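PDB 3K4H: putative transcriptional regulator from Bacillus cytotoxicus NVH 391-98, which probably regulates transcription as a LacI-family regulator, its two-lobed sugar-binding core here holding a bound pair of glucose units. Local coordinates for residues 78-83 and 145-150; 116-121 and 274-279. One frame throughout, in Å; residues are numbered along the deposited sequence.

Contact 1: residues 78-83 and 145-150. With GLC (alpha-D-glucopyranose), chain C; GLC (alpha-D-glucopyranose), chain B.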
loop_
_atom_site.group_PDB
_atom_site.type_symbol
_atom_site.label_atom_id
_atom_site.label_comp_id
_atom_site.label_asym_id
_atom_site.label_seq_id
_atom_site.Cartn_x
_atom_site.Cartn_y
_atom_site.Cartn_z
ATOM N N SER A 78 12.186 9.477 -5.194
ATOM C CA SER A 78 11.525 8.971 -6.372
ATOM C C SER A 78 10.964 10.067 -7.242
ATOM O O SER A 78 9.923 10.662 -6.955
ATOM C CB SER A 78 10.429 7.999 -6.014
ATOM O OG SER A 78 9.704 7.683 -7.182
ATOM N N ARG A 79 11.678 10.292 -8.337
ATOM C CA ARG A 79 11.374 11.336 -9.274
ATOM C C ARG A 79 10.953 10.698 -10.564
ATOM O O ARG A 79 11.444 9.641 -10.926
ATOM C CB ARG A 79 12.619 12.177 -9.529
ATOM C CG ARG A 79 12.305 13.489 -10.212
ATOM C CD ARG A 79 13.544 14.233 -10.582
ATOM N NE ARG A 79 14.260 14.720 -9.406
ATOM C CZ ARG A 79 15.498 14.352 -9.069
ATOM N NH1 ARG A 79 16.193 13.487 -9.818
ATOM N NH2 ARG A 79 16.040 14.867 -7.969
ATOM N N GLU A 80 10.035 11.373 -11.247
ATOM C CA GLU A 80 9.564 11.036 -12.584
ATOM C C GLU A 80 10.671 11.279 -13.638
ATOM O O GLU A 80 11.302 12.350 -13.642
ATOM C CB GLU A 80 8.351 11.922 -12.873
ATOM C CG GLU A 80 7.380 11.389 -13.920
ATOM C CD GLU A 80 6.449 12.475 -14.458
ATOM O OE1 GLU A 80 6.294 13.513 -13.769
ATOM O OE2 GLU A 80 5.888 12.290 -15.571
ATOM N N ASN A 81 10.893 10.298 -14.529
ATOM C CA ASN A 81 11.958 10.375 -15.561
ATOM C C ASN A 81 13.334 10.523 -14.934
ATOM O O ASN A 81 14.172 11.332 -15.370
ATOM C CB ASN A 81 11.765 11.563 -16.529
ATOM C CG ASN A 81 10.563 11.410 -17.431
ATOM O OD1 ASN A 81 10.006 10.312 -17.581
ATOM N ND2 ASN A 81 10.152 12.524 -18.047
ATOM N N ASP A 82 13.574 9.782 -13.878
ATOM C CA ASP A 82 14.880 9.828 -13.321
ATOM C C ASP A 82 15.786 9.100 -14.331
ATOM O O ASP A 82 15.598 7.898 -14.607
ATOM C CB ASP A 82 14.873 9.151 -11.958
ATOM C CG ASP A 82 16.019 9.580 -11.088
ATOM O OD1 ASP A 82 16.039 9.106 -9.939
ATOM O OD2 ASP A 82 16.867 10.400 -11.515
ATOM N N ARG A 83 16.722 9.843 -14.918
ATOM C CA ARG A 83 17.776 9.224 -15.687
ATOM C C ARG A 83 18.456 8.162 -14.817
ATOM O O ARG A 83 18.784 7.079 -15.318
ATOM C CB ARG A 83 18.854 10.229 -16.122
ATOM C CG ARG A 83 18.420 11.412 -16.922
ATOM C CD ARG A 83 19.380 12.551 -16.657
ATOM N NE ARG A 83 20.690 12.251 -17.222
ATOM C CZ ARG A 83 21.819 12.931 -17.016
ATOM N NH1 ARG A 83 21.861 13.997 -16.231
ATOM N NH2 ARG A 83 22.925 12.528 -17.610
ATOM N N VAL A 145 6.127 11.333 -4.011
ATOM C CA VAL A 145 5.536 11.560 -2.706
ATOM C C VAL A 145 4.604 12.796 -2.722
ATOM O O VAL A 145 3.533 12.778 -2.108
ATOM C CB VAL A 145 6.592 11.638 -1.596
ATOM C CG1 VAL A 145 7.568 12.810 -1.820
ATOM C CG2 VAL A 145 5.908 11.752 -0.245
ATOM N N THR A 146 4.996 13.838 -3.454
ATOM C CA THR A 146 4.145 15.007 -3.623
ATOM C C THR A 146 2.885 14.718 -4.450
ATOM O O THR A 146 1.798 15.107 -4.056
ATOM C CB THR A 146 4.907 16.204 -4.216
ATOM O OG1 THR A 146 6.101 16.427 -3.456
ATOM C CG2 THR A 146 4.049 17.467 -4.163
ATOM N N ARG A 147 3.011 14.039 -5.580
ATOM C CA ARG A 147 1.835 13.742 -6.382
ATOM C C ARG A 147 0.842 12.926 -5.585
ATOM O O ARG A 147 -0.356 13.170 -5.669
ATOM C CB ARG A 147 2.203 12.968 -7.647
ATOM C CG ARG A 147 2.216 13.748 -8.916
ATOM C CD ARG A 147 2.045 12.762 -10.059
ATOM N NE ARG A 147 2.386 13.356 -11.353
ATOM C CZ ARG A 147 3.629 13.567 -11.799
ATOM N NH1 ARG A 147 4.699 13.251 -11.069
ATOM N NH2 ARG A 147 3.798 14.115 -12.999
ATOM N N ASP A 148 1.339 11.945 -4.841
ATOM C CA ASP A 148 0.479 11.045 -4.088
ATOM C C ASP A 148 -0.253 11.778 -2.981
ATOM O O ASP A 148 -1.473 11.609 -2.819
ATOM C CB ASP A 148 1.289 9.920 -3.446
ATOM C CG ASP A 148 1.628 8.805 -4.406
ATOM O OD1 ASP A 148 2.566 8.048 -4.091
ATOM O OD2 ASP A 148 0.966 8.670 -5.462
ATOM N N ARG A 149 0.512 12.565 -2.204
ATOM C CA ARG A 149 -0.036 13.358 -1.107
ATOM C C ARG A 149 -1.063 14.357 -1.627
ATOM O O ARG A 149 -2.177 14.430 -1.090
ATOM C CB ARG A 149 1.065 13.997 -0.276
ATOM C CG ARG A 149 1.621 12.995 0.695
ATOM C CD ARG A 149 2.750 13.504 1.526
ATOM N NE ARG A 149 3.431 12.370 2.141
ATOM C CZ ARG A 149 4.651 12.394 2.666
ATOM N NH1 ARG A 149 5.358 13.500 2.677
ATOM N NH2 ARG A 149 5.175 11.293 3.180
ATOM N N LEU A 150 -0.732 15.061 -2.707
ATOM C CA LEU A 150 -1.755 15.781 -3.435
ATOM C C LEU A 150 -2.971 14.933 -3.776
ATOM O O LEU A 150 -4.094 15.330 -3.511
ATOM C CB LEU A 150 -1.208 16.405 -4.707
ATOM C CG LEU A 150 -2.245 17.310 -5.368
ATOM C CD1 LEU A 150 -2.821 18.322 -4.374
ATOM C CD2 LEU A 150 -1.661 18.027 -6.561
HETATM C C1 GLC C . 11.021 10.120 1.086
HETATM C C2 GLC C . 11.319 9.595 -0.303
HETATM C C3 GLC C . 9.982 9.447 -1.009
HETATM C C4 GLC C . 9.060 8.490 -0.230
HETATM C C5 GLC C . 8.940 8.923 1.213
HETATM C C6 GLC C . 8.175 7.869 1.975
HETATM O O2 GLC C . 12.126 10.534 -0.976
HETATM O O3 GLC C . 10.260 9.072 -2.339
HETATM O O4 GLC C . 7.741 8.575 -0.666
HETATM O O5 GLC C . 10.218 9.177 1.786
HETATM O O6 GLC C . 6.932 8.441 2.283
HETATM C C1 GLC B . 11.187 15.176 2.524
HETATM C C2 GLC B . 12.221 14.515 1.628
HETATM C C3 GLC B . 11.544 13.516 0.716
HETATM C C4 GLC B . 10.903 12.487 1.630
HETATM C C5 GLC B . 9.767 13.157 2.405
HETATM C C6 GLC B . 9.150 12.167 3.410
HETATM O O1 GLC B . 10.475 16.125 1.773
HETATM O O2 GLC B . 12.852 15.496 0.843
HETATM O O3 GLC B . 12.491 12.959 -0.174
HETATM O O4 GLC B . 10.396 11.386 0.908
HETATM O O5 GLC B . 10.241 14.291 3.108
HETATM O O6 GLC B . 7.790 12.434 3.669
#
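Glu-80 and Arg-147 meet through a single carboxylate oxygen: OE1 of Glu-80 takes NH2 of Arg-147 at 2.7 Å and, more weakly, NH1 of Arg-147 at 3.1 Å. The salt bridge is therefore not the flat two-oxygen pairing of carboxylate and guanidinium. The two planes stand 79° apart, and NH2 comes to OE1 from above the carboxylate plane, while OE1 lies near the edge of the guanidinium between its two terminal nitrogens. Both side chains reach out extended and cross at about a right angle. CG of Glu-80 is anti to the backbone N (chi1 -156°), which sends the carboxylate off the type II turn of residues 79-82 toward helix 144-159.

Farther along that helix, Arg-149 grips one sugar hydroxyl with both terminal nitrogens. NH1 and NH2 of Arg-149 donate to O6 of the chain B glucose, NH1 at 2.8 Å, and this oxygen lies in the guanidinium plane. CG2 of Val-145 packs over one face of the guanidinium, and Asn-115 takes a further bond from NH2, so the group's rotation is fixed from several sides. The chain C glucose rests closer to Val-145, whose CB is 3.4 Å from its O4, and Ser-78 approaches its O3. Backbone bonds from Ser-78 to Leu-144 and from Glu-80 to Asp-142 also tie the loop to the first residue of the helix and to the loop just before it. Loop and helix belong to different lobes, and their meeting beside bound sugar is characteristic of the interlobe cleft of the periplasmic-binding-protein-like fold in LacI-family regulators.

Contact 2: residues 116-121 and 274-279; sequences YTAARE and IPHKLL
The imidazole of His-276 lies with one face against helix 115-128 and its NE2 edge turned to Glu-121. Over that face sits the methyl of Ala-118, CB being 3.6 Å from the centroid of the His-276 ring, a CH-pi contact displaced toward the CD2-NE2 side. One helical turn onward, the extended side chain of Glu-121 brings its carboxylate to the ring edge. NE2 of His-276 donates to OE1 of Glu-121 at 2.7 Å, and the bond is nearly straight, at 170°. OE1 lies in the ring plane; NE2 reaches it on the syn side but somewhat out of the carboxylate plane, the two planes being turned 51° against each other. His-276 reaches this place with CG between the backbone N and the carbonyl carbon (chi1 65°), which swings the ring from the loop just ahead of strand 277-279 onto the helix. Val-243 of strand 241-244 also touches His-276, and it packs against Leu-278 two residues along.

NE2 carries the proton in this bond, leaving Glu-121 as acceptor. The neighbouring carboxylate would be expected to favour a protonated imidazole, and the pair joins helix 115-128 to the residue leading into edge strand 277-279 by a polar link beside a nonpolar one.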
loop_
_atom_site.group_PDB
_atom_site.type_symbol
_atom_site.label_atom_id
_atom_site.label_comp_id
_atom_site.label_asym_id
_atom_site.label_seq_id
_atom_site.Cartn_x
_atom_site.Cartn_y
_atom_site.Cartn_z
ATOM N N TYR A 116 -0.856 8.026 -0.301
ATOM C CA TYR A 116 -2.185 8.345 -0.781
ATOM C C TYR A 116 -3.158 8.308 0.375
ATOM O O TYR A 116 -3.882 9.279 0.608
ATOM C CB TYR A 116 -2.635 7.395 -1.880
ATOM C CG TYR A 116 -4.026 7.692 -2.356
ATOM C CD1 TYR A 116 -4.256 8.617 -3.364
ATOM C CD2 TYR A 116 -5.125 7.067 -1.770
ATOM C CE1 TYR A 116 -5.556 8.884 -3.785
ATOM C CE2 TYR A 116 -6.397 7.331 -2.172
ATOM C CZ TYR A 116 -6.606 8.234 -3.175
ATOM O OH TYR A 116 -7.890 8.479 -3.552
ATOM N N THR A 117 -3.158 7.207 1.113
ATOM C CA THR A 117 -4.056 7.072 2.239
ATOM C C THR A 117 -3.713 7.975 3.425
ATOM O O THR A 117 -4.619 8.451 4.124
ATOM C CB THR A 117 -4.159 5.618 2.677
ATOM O OG1 THR A 117 -4.440 4.822 1.517
ATOM C CG2 THR A 117 -5.280 5.443 3.692
ATOM N N ALA A 118 -2.423 8.223 3.666
ATOM C CA ALA A 118 -2.085 9.095 4.784
ATOM C C ALA A 118 -2.748 10.451 4.534
ATOM O O ALA A 118 -3.453 10.945 5.412
ATOM C CB ALA A 118 -0.603 9.211 4.984
ATOM N N ALA A 119 -2.590 10.996 3.319
ATOM C CA ALA A 119 -3.131 12.313 2.934
ATOM C C ALA A 119 -4.652 12.320 2.905
ATOM O O ALA A 119 -5.277 13.283 3.329
ATOM C CB ALA A 119 -2.567 12.773 1.593
ATOM N N ARG A 120 -5.250 11.249 2.415
ATOM C CA ARG A 120 -6.683 11.086 2.519
ATOM C C ARG A 120 -7.105 11.224 3.965
ATOM O O ARG A 120 -8.072 11.902 4.255
ATOM C CB ARG A 120 -7.106 9.699 2.003
ATOM C CG ARG A 120 -7.532 9.657 0.568
ATOM C CD ARG A 120 -9.037 9.610 0.470
ATOM N NE ARG A 120 -9.492 8.638 -0.533
ATOM C CZ ARG A 120 -10.618 7.934 -0.445
ATOM N NH1 ARG A 120 -11.435 8.072 0.590
ATOM N NH2 ARG A 120 -10.928 7.085 -1.401
ATOM N N GLU A 121 -6.383 10.570 4.874
ATOM C CA GLU A 121 -6.788 10.518 6.269
ATOM C C GLU A 121 -6.652 11.890 6.928
ATOM O O GLU A 121 -7.557 12.330 7.659
ATOM C CB GLU A 121 -5.983 9.484 7.027
ATOM C CG GLU A 121 -6.426 8.047 6.833
ATOM C CD GLU A 121 -5.395 7.055 7.357
ATOM O OE1 GLU A 121 -4.240 7.453 7.626
ATOM O OE2 GLU A 121 -5.727 5.863 7.493
ATOM N N ILE A 274 5.492 0.769 4.939
ATOM C CA ILE A 274 5.772 1.027 6.349
ATOM C C ILE A 274 4.629 1.877 6.909
ATOM O O ILE A 274 4.220 2.855 6.280
ATOM C CB ILE A 274 7.152 1.763 6.495
ATOM C CG1 ILE A 274 8.322 0.790 6.674
ATOM C CG2 ILE A 274 7.173 2.702 7.679
ATOM C CD1 ILE A 274 8.640 -0.064 5.481
ATOM N N PRO A 275 4.109 1.536 8.097
ATOM C CA PRO A 275 2.989 2.291 8.639
ATOM C C PRO A 275 3.322 3.729 8.973
ATOM O O PRO A 275 4.446 4.055 9.393
ATOM C CB PRO A 275 2.669 1.572 9.939
ATOM C CG PRO A 275 3.304 0.239 9.821
ATOM C CD PRO A 275 4.553 0.507 9.038
ATOM N N HIS A 276 2.312 4.572 8.799
ATOM C CA HIS A 276 2.348 5.963 9.198
ATOM C C HIS A 276 1.370 6.168 10.355
ATOM O O HIS A 276 0.552 5.304 10.619
ATOM C CB HIS A 276 1.941 6.828 8.018
ATOM C CG HIS A 276 0.523 6.621 7.584
ATOM N ND1 HIS A 276 0.157 5.637 6.689
ATOM C CD2 HIS A 276 -0.618 7.270 7.923
ATOM C CE1 HIS A 276 -1.148 5.694 6.488
ATOM N NE2 HIS A 276 -1.641 6.675 7.222
ATOM N N LYS A 277 1.464 7.303 11.042
ATOM C CA LYS A 277 0.569 7.636 12.148
ATOM C C LYS A 277 0.339 9.138 12.186
ATOM O O LYS A 277 1.280 9.919 12.247
ATOM C CB LYS A 277 1.203 7.225 13.462
ATOM C CG LYS A 277 0.227 6.697 14.455
ATOM C CD LYS A 277 0.720 6.962 15.861
ATOM C CE LYS A 277 -0.181 6.292 16.905
ATOM N NZ LYS A 277 0.521 5.040 17.291
ATOM N N LEU A 278 -0.915 9.550 12.176
ATOM C CA LEU A 278 -1.225 10.948 12.325
ATOM C C LEU A 278 -1.151 11.363 13.802
ATOM O O LEU A 278 -1.949 10.885 14.617
ATOM C CB LEU A 278 -2.602 11.192 11.760
ATOM C CG LEU A 278 -3.220 12.552 12.001
ATOM C CD1 LEU A 278 -2.394 13.691 11.386
ATOM C CD2 LEU A 278 -4.566 12.444 11.367
ATOM N N LEU A 279 -0.222 12.217 14.163
ATOM C CA LEU A 279 -0.142 12.660 15.519
ATOM C C LEU A 279 -0.760 13.975 15.618
ATOM O O LEU A 279 -0.246 14.895 15.095
ATOM C CB LEU A 279 1.275 12.917 15.902
ATOM C CG LEU A 279 2.225 11.811 15.622
ATOM C CD1 LEU A 279 3.527 12.263 15.984
ATOM C CD2 LEU A 279 1.828 10.711 16.452
#

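In the fold
Helix 115-128 connects the two contacts, whose centres are about 17 Å apart. It supplies one side of contact 2 through Ala-118 and Glu-121, and it also packs on helix 144-159 of contact 1: CB of Ala-119 is 3.2 Å from O of Arg-149, and the Tyr-116 ring lies beside Asp-148. The segments alternate along the chain, 116-121 falling between 78-83 and 145-150. Contact 1 borders the sugar directly through Ser-78, Val-145 and Arg-149, whereas the His-276 side chain of contact 2 stays about 8 Å from a glucose. Asn-115, just before 116-121, bonds both Arg-149 and the sugar, placing the start of this helix at the pocket.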